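Local coordinates for putative exported protein (Peptoclostridium difficile, PDB 5TTA), which is of unknown function but is a probable exported protein of the DUF5780 family, made with a signal sequence, and has an alpha/beta fold, at residues S59-L64 with N183-F188; S46-D51 with K204-C209; G117-I122 with W194-G199; T53-P58 with G113-I118. All coordinates share one frame; numbering follows the deposited sequence.

Contact 1 (S59-L64 with N183-F188)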
loop_
_atom_site.group_PDB
_atom_site.type_symbol
_atom_site.label_atom_id
_atom_site.label_comp_id
_atom_site.label_asym_id
_atom_site.label_seq_id
_atom_site.Cartn_x
_atom_site.Cartn_y
_atom_site.Cartn_z
ATOM N N SER A 59 1.597 26.125 12.556
ATOM C CA SER A 59 2.015 25.401 11.360
ATOM C C SER A 59 2.761 26.333 10.414
ATOM O O SER A 59 2.437 27.515 10.287
ATOM C CB SER A 59 0.835 24.801 10.561
ATOM O OG SER A 59 0.141 23.771 11.256
ATOM N N ASN A 60 3.720 25.758 9.696
ATOM C CA ASN A 60 4.330 26.421 8.539
ATOM C C ASN A 60 3.374 26.233 7.364
ATOM O O ASN A 60 3.213 25.112 6.870
ATOM C CB ASN A 60 5.697 25.773 8.309
ATOM C CG ASN A 60 6.393 26.230 7.032
ATOM O OD1 ASN A 60 7.320 25.561 6.556
ATOM N ND2 ASN A 60 5.978 27.327 6.501
ATOM N N VAL A 61 2.699 27.294 6.939
ATOM C CA VAL A 61 1.704 27.191 5.874
ATOM C C VAL A 61 2.316 27.741 4.590
ATOM O O VAL A 61 2.634 28.934 4.499
ATOM C CB VAL A 61 0.411 27.926 6.235
ATOM C CG1 VAL A 61 -0.613 27.799 5.070
ATOM C CG2 VAL A 61 -0.176 27.330 7.559
ATOM N N ILE A 62 2.497 26.862 3.609
ATOM C CA ILE A 62 3.083 27.208 2.309
ATOM C C ILE A 62 1.949 27.343 1.301
ATOM O O ILE A 62 1.235 26.365 1.024
ATOM C CB ILE A 62 4.102 26.149 1.862
ATOM C CG1 ILE A 62 5.091 25.907 3.007
ATOM C CG2 ILE A 62 4.808 26.618 0.567
ATOM C CD1 ILE A 62 6.071 24.779 2.778
ATOM N N SER A 63 1.772 28.553 0.767
ATOM C CA SER A 63 0.724 28.813 -0.214
ATOM C C SER A 63 1.306 28.591 -1.605
ATOM O O SER A 63 2.283 29.251 -1.989
ATOM C CB SER A 63 0.166 30.220 -0.045
ATOM O OG SER A 63 -0.651 30.556 -1.152
ATOM N N LEU A 64 0.749 27.621 -2.323
ATOM C CA LEU A 64 1.238 27.163 -3.615
ATOM C C LEU A 64 0.224 27.421 -4.728
ATOM O O LEU A 64 -1.005 27.422 -4.512
ATOM C CB LEU A 64 1.533 25.655 -3.576
ATOM C CG LEU A 64 2.503 25.138 -2.519
ATOM C CD1 LEU A 64 2.430 23.612 -2.454
ATOM C CD2 LEU A 64 3.908 25.589 -2.877
ATOM N N ASN A 183 -4.758 26.719 -6.678
ATOM C CA ASN A 183 -4.128 27.330 -5.508
ATOM C C ASN A 183 -4.425 26.472 -4.285
ATOM O O ASN A 183 -5.582 26.100 -4.062
ATOM C CB ASN A 183 -4.680 28.743 -5.266
ATOM C CG ASN A 183 -4.581 29.625 -6.483
ATOM O OD1 ASN A 183 -5.558 30.251 -6.888
ATOM N ND2 ASN A 183 -3.401 29.687 -7.066
ATOM N N GLN A 184 -3.410 26.151 -3.485
ATOM C CA GLN A 184 -3.724 25.482 -2.220
ATOM C C GLN A 184 -2.646 25.757 -1.189
ATOM O O GLN A 184 -1.495 26.040 -1.526
ATOM C CB GLN A 184 -3.909 23.974 -2.389
ATOM C CG GLN A 184 -2.707 23.205 -2.803
ATOM C CD GLN A 184 -3.033 21.729 -2.982
ATOM O OE1 GLN A 184 -3.966 21.375 -3.715
ATOM N NE2 GLN A 184 -2.289 20.866 -2.296
ATOM N N ASN A 185 -3.038 25.648 0.082
ATOM C CA ASN A 185 -2.110 25.695 1.212
ATOM C C ASN A 185 -1.703 24.281 1.604
ATOM O O ASN A 185 -2.564 23.414 1.835
ATOM C CB ASN A 185 -2.747 26.369 2.435
ATOM C CG ASN A 185 -2.892 27.861 2.279
ATOM O OD1 ASN A 185 -2.049 28.528 1.678
ATOM N ND2 ASN A 185 -3.984 28.397 2.799
ATOM N N ASP A 186 -0.396 24.057 1.719
ATOM C CA ASP A 186 0.142 22.834 2.295
ATOM C C ASP A 186 0.773 23.193 3.632
ATOM O O ASP A 186 1.719 23.992 3.677
ATOM C CB ASP A 186 1.146 22.184 1.343
ATOM C CG ASP A 186 0.463 21.533 0.132
ATOM O OD1 ASP A 186 -0.783 21.618 0.036
ATOM O OD2 ASP A 186 1.169 20.941 -0.721
ATOM N N ALA A 187 0.235 22.621 4.716
ATOM C CA ALA A 187 0.543 23.055 6.077
ATOM C C ALA A 187 1.299 21.974 6.835
ATOM O O ALA A 187 0.971 20.786 6.737
ATOM C CB ALA A 187 -0.727 23.417 6.851
ATOM N N PHE A 188 2.309 22.392 7.598
ATOM C CA PHE A 188 3.154 21.469 8.351
ATOM C C PHE A 188 3.338 21.988 9.770
ATOM O O PHE A 188 3.876 23.081 9.967
ATOM C CB PHE A 188 4.507 21.306 7.663
ATOM C CG PHE A 188 4.396 21.059 6.190
ATOM C CD1 PHE A 188 4.364 22.129 5.298
ATOM C CD2 PHE A 188 4.312 19.764 5.699
ATOM C CE1 PHE A 188 4.274 21.920 3.940
ATOM C CE2 PHE A 188 4.206 19.541 4.326
ATOM C CZ PHE A 188 4.212 20.622 3.452
#

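Contact 2 (S46-D51 with K204-C209)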
loop_
_atom_site.group_PDB
_atom_site.type_symbol
_atom_site.label_atom_id
_atom_site.label_comp_id
_atom_site.label_asym_id
_atom_site.label_seq_id
_atom_site.Cartn_x
_atom_site.Cartn_y
_atom_site.Cartn_z
ATOM N N SER A 46 5.192 31.622 2.591
ATOM C CA SER A 46 5.334 30.590 3.613
ATOM C C SER A 46 5.430 31.324 4.937
ATOM O O SER A 46 6.258 32.228 5.080
ATOM C CB SER A 46 6.553 29.680 3.375
ATOM O OG SER A 46 7.738 30.428 3.276
ATOM N N LYS A 47 4.539 30.989 5.869
ATOM C CA LYS A 47 4.249 31.823 7.026
ATOM C C LYS A 47 3.787 30.913 8.156
ATOM O O LYS A 47 3.143 29.904 7.914
ATOM C CB LYS A 47 3.125 32.833 6.734
ATOM C CG LYS A 47 3.548 34.208 6.266
ATOM C CD LYS A 47 2.328 35.128 6.076
ATOM C CE LYS A 47 1.616 35.430 7.391
ATOM N NZ LYS A 47 2.468 36.208 8.346
ATOM N N ILE A 48 4.087 31.286 9.378
ATOM C CA ILE A 48 3.535 30.591 10.544
ATOM C C ILE A 48 2.116 31.073 10.710
ATOM O O ILE A 48 1.870 32.287 10.708
ATOM C CB ILE A 48 4.333 30.902 11.820
ATOM C CG1 ILE A 48 5.814 30.666 11.603
ATOM C CG2 ILE A 48 3.765 30.116 13.022
ATOM C CD1 ILE A 48 6.311 29.381 12.157
ATOM N N GLN A 49 1.184 30.127 10.827
ATOM C CA GLN A 49 -0.194 30.407 11.178
ATOM C C GLN A 49 -0.603 29.482 12.320
ATOM O O GLN A 49 -0.075 28.373 12.463
ATOM C CB GLN A 49 -1.108 30.224 9.963
ATOM C CG GLN A 49 -0.631 31.077 8.774
ATOM C CD GLN A 49 -1.575 31.096 7.571
ATOM O OE1 GLN A 49 -2.654 30.492 7.586
ATOM N NE2 GLN A 49 -1.155 31.795 6.508
ATOM N N TYR A 50 -1.542 29.954 13.135
ATOM C CA TYR A 50 -2.051 29.195 14.277
ATOM C C TYR A 50 -3.498 28.798 14.033
ATOM O O TYR A 50 -4.284 29.585 13.492
ATOM C CB TYR A 50 -1.945 30.021 15.557
ATOM C CG TYR A 50 -0.548 30.543 15.762
ATOM C CD1 TYR A 50 -0.132 31.746 15.190
ATOM C CD2 TYR A 50 0.377 29.801 16.484
ATOM C CE1 TYR A 50 1.174 32.203 15.363
ATOM C CE2 TYR A 50 1.670 30.251 16.674
ATOM C CZ TYR A 50 2.066 31.438 16.119
ATOM O OH TYR A 50 3.357 31.865 16.331
ATOM N N ASP A 51 -3.858 27.586 14.448
ATOM C CA ASP A 51 -5.213 27.143 14.181
ATOM C C ASP A 51 -6.200 27.872 15.099
ATOM O O ASP A 51 -5.823 28.617 16.016
ATOM C CB ASP A 51 -5.318 25.622 14.303
ATOM C CG ASP A 51 -5.166 25.102 15.741
ATOM O OD1 ASP A 51 -5.637 25.745 16.711
ATOM O OD2 ASP A 51 -4.604 23.994 15.895
ATOM N N LYS A 204 10.367 34.001 12.989
ATOM C CA LYS A 204 9.659 35.160 12.466
ATOM C C LYS A 204 9.457 35.079 10.964
ATOM O O LYS A 204 8.437 35.558 10.454
ATOM C CB LYS A 204 10.434 36.444 12.821
ATOM C CG LYS A 204 9.784 37.746 12.386
ATOM C CD LYS A 204 8.444 37.979 13.065
ATOM C CE LYS A 204 8.132 39.469 13.160
ATOM N NZ LYS A 204 7.783 40.040 11.843
ATOM N N TYR A 205 10.382 34.446 10.252
ATOM C CA TYR A 205 10.321 34.377 8.809
ATOM C C TYR A 205 10.708 32.988 8.352
ATOM O O TYR A 205 11.659 32.388 8.865
ATOM C CB TYR A 205 11.286 35.396 8.145
ATOM C CG TYR A 205 11.164 36.826 8.618
ATOM C CD1 TYR A 205 10.241 37.703 8.022
ATOM C CD2 TYR A 205 12.019 37.332 9.595
ATOM C CE1 TYR A 205 10.145 39.017 8.424
ATOM C CE2 TYR A 205 11.942 38.650 9.995
ATOM C CZ TYR A 205 11.000 39.491 9.410
ATOM O OH TYR A 205 10.913 40.794 9.825
ATOM N N ILE A 206 9.982 32.504 7.366
ATOM C CA ILE A 206 10.307 31.270 6.673
ATOM C C ILE A 206 10.449 31.632 5.208
ATOM O O ILE A 206 9.569 32.292 4.648
ATOM C CB ILE A 206 9.218 30.210 6.898
ATOM C CG1 ILE A 206 9.195 29.837 8.389
ATOM C CG2 ILE A 206 9.437 29.003 5.999
ATOM C CD1 ILE A 206 8.086 28.951 8.724
ATOM N N ILE A 207 11.578 31.280 4.601
ATOM C CA ILE A 207 11.728 31.477 3.165
ATOM C C ILE A 207 11.914 30.105 2.555
ATOM O O ILE A 207 12.515 29.227 3.180
ATOM C CB ILE A 207 12.900 32.433 2.825
ATOM C CG1 ILE A 207 14.217 31.871 3.349
ATOM C CG2 ILE A 207 12.654 33.819 3.471
ATOM C CD1 ILE A 207 15.467 32.692 2.857
ATOM N N SER A 208 11.362 29.908 1.352
ATOM C CA SER A 208 11.296 28.595 0.736
ATOM C C SER A 208 11.731 28.630 -0.723
ATOM O O SER A 208 11.811 29.694 -1.363
ATOM C CB SER A 208 9.889 28.006 0.842
ATOM O OG SER A 208 9.403 28.156 2.177
ATOM N N CYS A 209 12.045 27.439 -1.235
ATOM C CA CYS A 209 12.430 27.296 -2.637
ATOM C C CYS A 209 12.040 25.901 -3.094
ATOM O O CYS A 209 12.328 24.920 -2.396
ATOM C CB CYS A 209 13.942 27.520 -2.824
ATOM S SG CYS A 209 14.545 27.496 -4.547
HETATM O O HOH W 1 7.344 33.899 6.861
#

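Contact 3 (G117-I122 with W194-G199)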
loop_
_atom_site.group_PDB
_atom_site.type_symbol
_atom_site.label_atom_id
_atom_site.label_comp_id
_atom_site.label_asym_id
_atom_site.label_seq_id
_atom_site.Cartn_x
_atom_site.Cartn_y
_atom_site.Cartn_z
ATOM N N GLY A 117 -4.278 18.606 23.559
ATOM C CA GLY A 117 -4.118 19.928 22.988
ATOM C C GLY A 117 -3.024 20.730 23.665
ATOM O O GLY A 117 -2.409 21.589 23.038
ATOM N N ILE A 118 -2.750 20.437 24.935
ATOM C CA ILE A 118 -1.745 21.149 25.717
ATOM C C ILE A 118 -0.388 20.504 25.443
ATOM O O ILE A 118 -0.142 19.348 25.798
ATOM C CB ILE A 118 -2.101 21.135 27.207
ATOM C CG1 ILE A 118 -3.378 21.948 27.436
ATOM C CG2 ILE A 118 -0.972 21.686 28.039
ATOM C CD1 ILE A 118 -3.991 21.771 28.800
ATOM N N VAL A 119 0.504 21.246 24.801
ATOM C CA VAL A 119 1.766 20.686 24.349
ATOM C C VAL A 119 2.791 20.976 25.437
ATOM O O VAL A 119 3.156 22.135 25.661
ATOM C CB VAL A 119 2.171 21.275 22.989
ATOM C CG1 VAL A 119 3.518 20.729 22.517
ATOM C CG2 VAL A 119 1.067 20.984 21.963
ATOM N N THR A 120 3.227 19.927 26.138
ATOM C CA THR A 120 4.174 20.095 27.232
ATOM C C THR A 120 5.627 20.049 26.765
ATOM O O THR A 120 6.516 20.448 27.527
ATOM C CB THR A 120 3.936 19.031 28.321
ATOM O OG1 THR A 120 4.506 17.778 27.927
ATOM C CG2 THR A 120 2.436 18.822 28.560
ATOM N N GLY A 121 5.878 19.597 25.536
ATOM C CA GLY A 121 7.228 19.520 25.003
ATOM C C GLY A 121 7.188 19.033 23.566
ATOM O O GLY A 121 6.114 18.837 22.980
ATOM N N ILE A 122 8.383 18.829 23.001
ATOM C CA ILE A 122 8.520 18.324 21.641
ATOM C C ILE A 122 9.356 17.045 21.630
ATOM O O ILE A 122 10.202 16.811 22.502
ATOM C CB ILE A 122 9.140 19.382 20.699
ATOM C CG1 ILE A 122 10.562 19.716 21.120
ATOM C CG2 ILE A 122 8.300 20.653 20.683
ATOM C CD1 ILE A 122 11.299 20.548 20.094
ATOM N N TRP A 194 8.107 27.319 19.715
ATOM C CA TRP A 194 6.808 27.872 20.067
ATOM C C TRP A 194 6.587 27.731 21.574
ATOM O O TRP A 194 6.926 26.706 22.171
ATOM C CB TRP A 194 5.727 27.142 19.271
ATOM C CG TRP A 194 4.288 27.427 19.581
ATOM C CD1 TRP A 194 3.624 28.611 19.481
ATOM C CD2 TRP A 194 3.319 26.451 20.006
ATOM N NE1 TRP A 194 2.283 28.435 19.827
ATOM C CE2 TRP A 194 2.082 27.119 20.157
ATOM C CE3 TRP A 194 3.390 25.088 20.278
ATOM C CZ2 TRP A 194 0.917 26.458 20.568
ATOM C CZ3 TRP A 194 2.218 24.420 20.667
ATOM C CH2 TRP A 194 1.006 25.110 20.803
ATOM N N LYS A 195 6.057 28.774 22.191
ATOM C CA LYS A 195 5.618 28.711 23.581
ATOM C C LYS A 195 4.098 28.857 23.598
ATOM O O LYS A 195 3.565 29.935 23.327
ATOM C CB LYS A 195 6.285 29.780 24.442
ATOM C CG LYS A 195 5.950 29.605 25.919
ATOM C CD LYS A 195 6.641 30.635 26.798
ATOM C CE LYS A 195 8.091 30.258 27.034
ATOM N NZ LYS A 195 8.194 28.902 27.647
ATOM N N GLN A 196 3.411 27.770 23.927
ATOM C CA GLN A 196 1.954 27.755 23.822
ATOM C C GLN A 196 1.316 28.752 24.784
ATOM O O GLN A 196 0.351 29.440 24.425
ATOM C CB GLN A 196 1.433 26.340 24.074
ATOM C CG GLN A 196 -0.108 26.229 24.025
ATOM C CD GLN A 196 -0.593 24.797 24.087
ATOM O OE1 GLN A 196 -0.101 23.995 24.891
ATOM N NE2 GLN A 196 -1.563 24.462 23.240
ATOM N N SER A 197 1.863 28.868 25.998
ATOM C CA SER A 197 1.262 29.726 27.019
ATOM C C SER A 197 1.174 31.182 26.574
ATOM O O SER A 197 0.226 31.883 26.935
ATOM C CB SER A 197 2.053 29.618 28.326
ATOM O OG SER A 197 3.390 30.073 28.167
ATOM N N THR A 198 2.131 31.656 25.780
ATOM C CA THR A 198 2.153 33.047 25.347
ATOM C C THR A 198 1.808 33.249 23.880
ATOM O O THR A 198 1.605 34.394 23.465
ATOM C CB THR A 198 3.532 33.650 25.591
ATOM O OG1 THR A 198 4.499 32.883 24.857
ATOM C CG2 THR A 198 3.861 33.650 27.080
ATOM N N GLY A 199 1.744 32.182 23.087
ATOM C CA GLY A 199 1.540 32.297 21.668
ATOM C C GLY A 199 2.760 32.736 20.883
ATOM O O GLY A 199 2.655 32.902 19.662
HETATM O O HOH W 2 1.463 24.352 27.185
#

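Contact 4 (T53-P58 with G113-I118)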
loop_
_atom_site.group_PDB
_atom_site.type_symbol
_atom_site.label_atom_id
_atom_site.label_comp_id
_atom_site.label_asym_id
_atom_site.label_seq_id
_atom_site.Cartn_x
_atom_site.Cartn_y
_atom_site.Cartn_z
ATOM N N THR A 53 -8.534 26.566 17.160
ATOM C CA THR A 53 -8.932 25.916 18.400
ATOM C C THR A 53 -8.376 26.709 19.575
ATOM O O THR A 53 -7.562 27.621 19.386
ATOM C CB THR A 53 -8.430 24.471 18.430
ATOM O OG1 THR A 53 -7.026 24.460 18.728
ATOM C CG2 THR A 53 -8.676 23.791 17.097
ATOM N N PRO A 54 -8.795 26.395 20.813
ATOM C CA PRO A 54 -8.188 27.070 21.975
ATOM C C PRO A 54 -6.709 26.742 22.184
ATOM O O PRO A 54 -6.063 27.416 22.992
ATOM C CB PRO A 54 -9.045 26.595 23.160
ATOM C CG PRO A 54 -9.843 25.426 22.665
ATOM C CD PRO A 54 -9.979 25.598 21.183
ATOM N N TYR A 55 -6.151 25.747 21.484
ATOM C CA TYR A 55 -4.745 25.403 21.640
ATOM C C TYR A 55 -3.852 26.098 20.624
ATOM O O TYR A 55 -2.629 26.125 20.821
ATOM C CB TYR A 55 -4.556 23.885 21.541
ATOM C CG TYR A 55 -5.563 23.142 22.425
ATOM C CD1 TYR A 55 -6.715 22.571 21.890
ATOM C CD2 TYR A 55 -5.376 23.064 23.795
ATOM C CE1 TYR A 55 -7.637 21.915 22.703
ATOM C CE2 TYR A 55 -6.296 22.405 24.615
ATOM C CZ TYR A 55 -7.424 21.838 24.058
ATOM O OH TYR A 55 -8.341 21.193 24.879
ATOM N N HIS A 56 -4.430 26.657 19.562
ATOM C CA HIS A 56 -3.706 27.517 18.613
ATOM C C HIS A 56 -2.372 26.898 18.196
ATOM O O HIS A 56 -1.308 27.505 18.310
ATOM C CB HIS A 56 -3.501 28.912 19.204
ATOM C CG HIS A 56 -4.784 29.612 19.541
ATOM N ND1 HIS A 56 -5.671 30.036 18.574
ATOM C CD2 HIS A 56 -5.336 29.951 20.732
ATOM C CE1 HIS A 56 -6.713 30.610 19.154
ATOM N NE2 HIS A 56 -6.537 30.568 20.464
ATOM N N TRP A 57 -2.445 25.679 17.678
ATOM C CA TRP A 57 -1.215 25.011 17.285
ATOM C C TRP A 57 -0.582 25.719 16.081
ATOM O O TRP A 57 -1.295 26.184 15.181
ATOM C CB TRP A 57 -1.461 23.555 16.943
ATOM C CG TRP A 57 -1.612 22.639 18.152
ATOM C CD1 TRP A 57 -1.756 23.003 19.478
ATOM C CD2 TRP A 57 -1.668 21.220 18.115
ATOM N NE1 TRP A 57 -1.856 21.874 20.266
ATOM C CE2 TRP A 57 -1.815 20.767 19.451
ATOM C CE3 TRP A 57 -1.575 20.274 17.080
ATOM C CZ2 TRP A 57 -1.877 19.411 19.772
ATOM C CZ3 TRP A 57 -1.645 18.922 17.407
ATOM C CH2 TRP A 57 -1.807 18.506 18.742
ATOM N N PRO A 58 0.748 25.816 16.043
ATOM C CA PRO A 58 1.451 26.504 14.941
ATOM C C PRO A 58 1.759 25.588 13.772
ATOM O O PRO A 58 2.179 24.441 13.944
ATOM C CB PRO A 58 2.771 26.947 15.598
ATOM C CG PRO A 58 3.082 25.819 16.572
ATOM C CD PRO A 58 1.673 25.328 17.085
ATOM N N GLY A 113 -8.726 11.028 29.936
ATOM C CA GLY A 113 -9.115 12.422 30.048
ATOM C C GLY A 113 -8.002 13.451 29.974
ATOM O O GLY A 113 -8.238 14.631 30.250
ATOM N N VAL A 114 -6.797 13.038 29.597
ATOM C CA VAL A 114 -5.678 13.976 29.479
ATOM C C VAL A 114 -5.839 14.773 28.197
ATOM O O VAL A 114 -6.099 14.207 27.130
ATOM C CB VAL A 114 -4.335 13.232 29.501
ATOM C CG1 VAL A 114 -3.181 14.128 28.914
ATOM C CG2 VAL A 114 -4.001 12.780 30.909
ATOM N N ASP A 115 -5.668 16.090 28.296
ATOM C CA ASP A 115 -5.813 16.985 27.152
ATOM C C ASP A 115 -4.536 16.970 26.314
ATOM O O ASP A 115 -3.512 17.523 26.727
ATOM C CB ASP A 115 -6.134 18.394 27.643
ATOM C CG ASP A 115 -6.623 19.296 26.544
ATOM O OD1 ASP A 115 -6.394 18.963 25.360
ATOM O OD2 ASP A 115 -7.237 20.344 26.862
ATOM N N TYR A 116 -4.606 16.363 25.122
ATOM C CA TYR A 116 -3.493 16.366 24.171
ATOM C C TYR A 116 -3.270 17.729 23.531
ATOM O O TYR A 116 -2.189 17.970 22.974
ATOM C CB TYR A 116 -3.749 15.360 23.043
ATOM C CG TYR A 116 -3.787 13.898 23.442
ATOM C CD1 TYR A 116 -2.947 13.389 24.434
ATOM C CD2 TYR A 116 -4.652 13.018 22.803
ATOM C CE1 TYR A 116 -2.977 12.044 24.777
ATOM C CE2 TYR A 116 -4.690 11.678 23.137
ATOM C CZ TYR A 116 -3.854 11.193 24.117
ATOM O OH TYR A 116 -3.909 9.859 24.431
ATOM N N GLY A 117 -4.278 18.606 23.559
ATOM C CA GLY A 117 -4.118 19.928 22.988
ATOM C C GLY A 117 -3.024 20.730 23.665
ATOM O O GLY A 117 -2.409 21.589 23.038
ATOM N N ILE A 118 -2.750 20.437 24.935
ATOM C CA ILE A 118 -1.745 21.149 25.717
ATOM C C ILE A 118 -0.388 20.504 25.443
ATOM O O ILE A 118 -0.142 19.348 25.798
ATOM C CB ILE A 118 -2.101 21.135 27.207
ATOM C CG1 ILE A 118 -3.378 21.948 27.436
ATOM C CG2 ILE A 118 -0.972 21.686 28.039
ATOM C CD1 ILE A 118 -3.991 21.771 28.800
#

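Contact 1 (S59-L64 with N183-F188)
Strands 59-64 and 183-188 run antiparallel at 161°, the axes of the two segments approaching to 4.5 Å, and six backbone hydrogen bonds join them in pairs at Asn60 with Phe188, Ile62 with Asp186 and Leu64 with Gln184. The bonds at Ile62 and that from Leu64 N are nearly straight (167-168°), Ile62 N reaching Asp186 O at 3.0 Å, while those between Asn60 and Phe188 are more bent. Side chains of the hydrogen-bonded pairs share one face, which packs on strand 72-82. There Ile62, with CG1 beside its own backbone N, extends CD1 to meet the Phe188 ring obliquely, 3.6 Å from CE1; the ring also stacks on Tyr134. Leu64 crosses Asp186 at about a right angle, its CD1 lying 3.4 Å from Asp186 OD2. That carboxylate is gripped at both oxygens: Gln184 NE2 donates to the syn lone pair of OD1 over 2.9 Å, while OD2 is hydrogen-bonded to Tyr75 OH. On the other, more exposed face the side chains are mostly small or polar, with Val61 the exception. Val61 lays CG1 against Asn185 CG at 3.6 Å and CG2 against Ala187 CB at 4.0 Å. Two neutral partners thus serve the Asp186 carboxylate beside apolar side chains, which would be expected to stabilise its charge and fixes the rotation of the group.

Contact 2 (S46-D51 with K204-C209)
Ser46 OG stands in the crowded position between its own backbone N and carbonyl carbon (chi1 56°), and this rotamer carries the hydroxyl across to strand 205-209. It comes to 3.0 Å from Ile206 O and equally to 3.0 Å from Ser208 OG, which lies beside its own backbone N. Tyr247 OH is a further hydrogen-bond partner of Ser46 OG, so a small hydroxyl side chain suits this buried place: it can both give and accept within a tight polar cluster. Beside the cluster, Ile206 has CG2 anti to its backbone N, which places that methyl 3.5 Å from Ser46 OG. Its other branch extends away from the hydroxyls, and Ile206 CD1 meets Ile48 CD1 at 3.9 Å, the side chains crossing at about a right angle. Ile48 bends to get there, its chi2 of -101° lying far from a staggered value. Both isoleucines also touch Leu190. The main chains do not pair directly; a water takes the N-H of Ile206 at 3.0 Å and donates to Ser46 O at 2.7 Å. Close by, Lys204 and Tyr205 form a classic beta bulge opposite Tyr82. The arrangement is a water-bridged junction where edge strand 41-50 of one antiparallel sheet comes up to strand 205-215 of another at 142°; Ser46, Ile206 and Ser208 point into the join, and the end of Ile48 swings in.

Contact 3 (G117-I122 with W194-G199)
Two hydrogen bonds from one side-chain amide carry this contact. Gln196 is extended, with CG anti to its backbone N (chi1 178°) and the chain straight beyond it, so that its amide arrives end-on at the backbone of 117-119. Gln196 NE2 donates to Gly117 O at 3.0 Å along an almost straight line of 171°, the acceptor lying in the amide plane. Gln196 OE1 in turn accepts from Val119 N at 2.8 Å. One amide thereby satisfies a carbonyl and an N-H two residues apart, which a glutamine can do because it offers both a donor and an acceptor at the end of a long, flexible arm. Its NE2 also donates to Tyr55 O, while Gly117 O receives Trp57 NE1 as well. Water adds a third link, donating to Gln196 OE1 at 2.8 Å and, over a longer 3.2 Å, to Val119 O. The apolar part is small: Val119 CG2 meets the edge of the Trp194 indole, close to its plane, 3.8 Å from CZ3. One face of the indole is covered near its rim by Gln196 CA. The contact lies on the surface, its centre about 21 Å from the centre of the chain, where the backbone leading into strand 121-123, which pairs with strand 96-98, meets the turn connecting the short, weakly bonded strand 194-195 and strand 200-201.

Contact 4 (T53-P58 with G113-I118)
With CG anti to its carbonyl carbon (chi1 -48°), Tyr55 sends its ring across to 113-118, while Asp115 holds CG anti to its backbone N (chi1 -166°) and meets it tip to tip. The ring and carboxylate planes stand 90° apart. Tyr55 OH donates to the syn lone pair of Asp115 OD2 at 2.4 Å, a very short bond, consistent with a strong hydrogen bond to a charged carboxylate. The other oxygen, Asp115 OD1, accepts from Gly117 N at 2.8 Å. This makes an Asx turn, set at the start of a type I beta turn from Asp115 to Ile118; on the facing loop, Thr53 OG1 accepts from Tyr55 N in an ST turn, within the type I turn Thr53 to His56. The two turns lie in the connections from strand 41-50 to 58-66 and from 96-98 to 121-123. Glycine suits position 117: Gly117 CA lies over the Tyr55 ring in a CH-pi contact, 3.5 Å from the ring centroid, where a CB would collide. Trp57, its CG also anti to the carbonyl carbon, brings NE1 to an in-plane lone pair of Gly117 O at 2.8 Å. On the same indole edge, Trp57 CZ2 comes within 3.5 Å of Tyr116 O.

Contacts 1 and 2, with centres 9 Å apart, share the three-stranded sheet 41-50, 58-66, 183-189: contact 1 joins its central strand to an outer one, and contact 2 ties the other outer strand to the neighbouring five-stranded sheet through 205-215. Contacts 3 and 4 have centres 18 to 21 Å from those of contacts 1 and 2, and 8 Å from each other, and share Gly117 and Ile118. Along the chain contact 2 spans the other three; one side of contact 4, 53-58, connects strands 41-50 and 58-66, and contact 1 interleaves with both 3 and 4. Residues 46-64 therefore run from the sheet into the peripheral loops and back, linking the two regions.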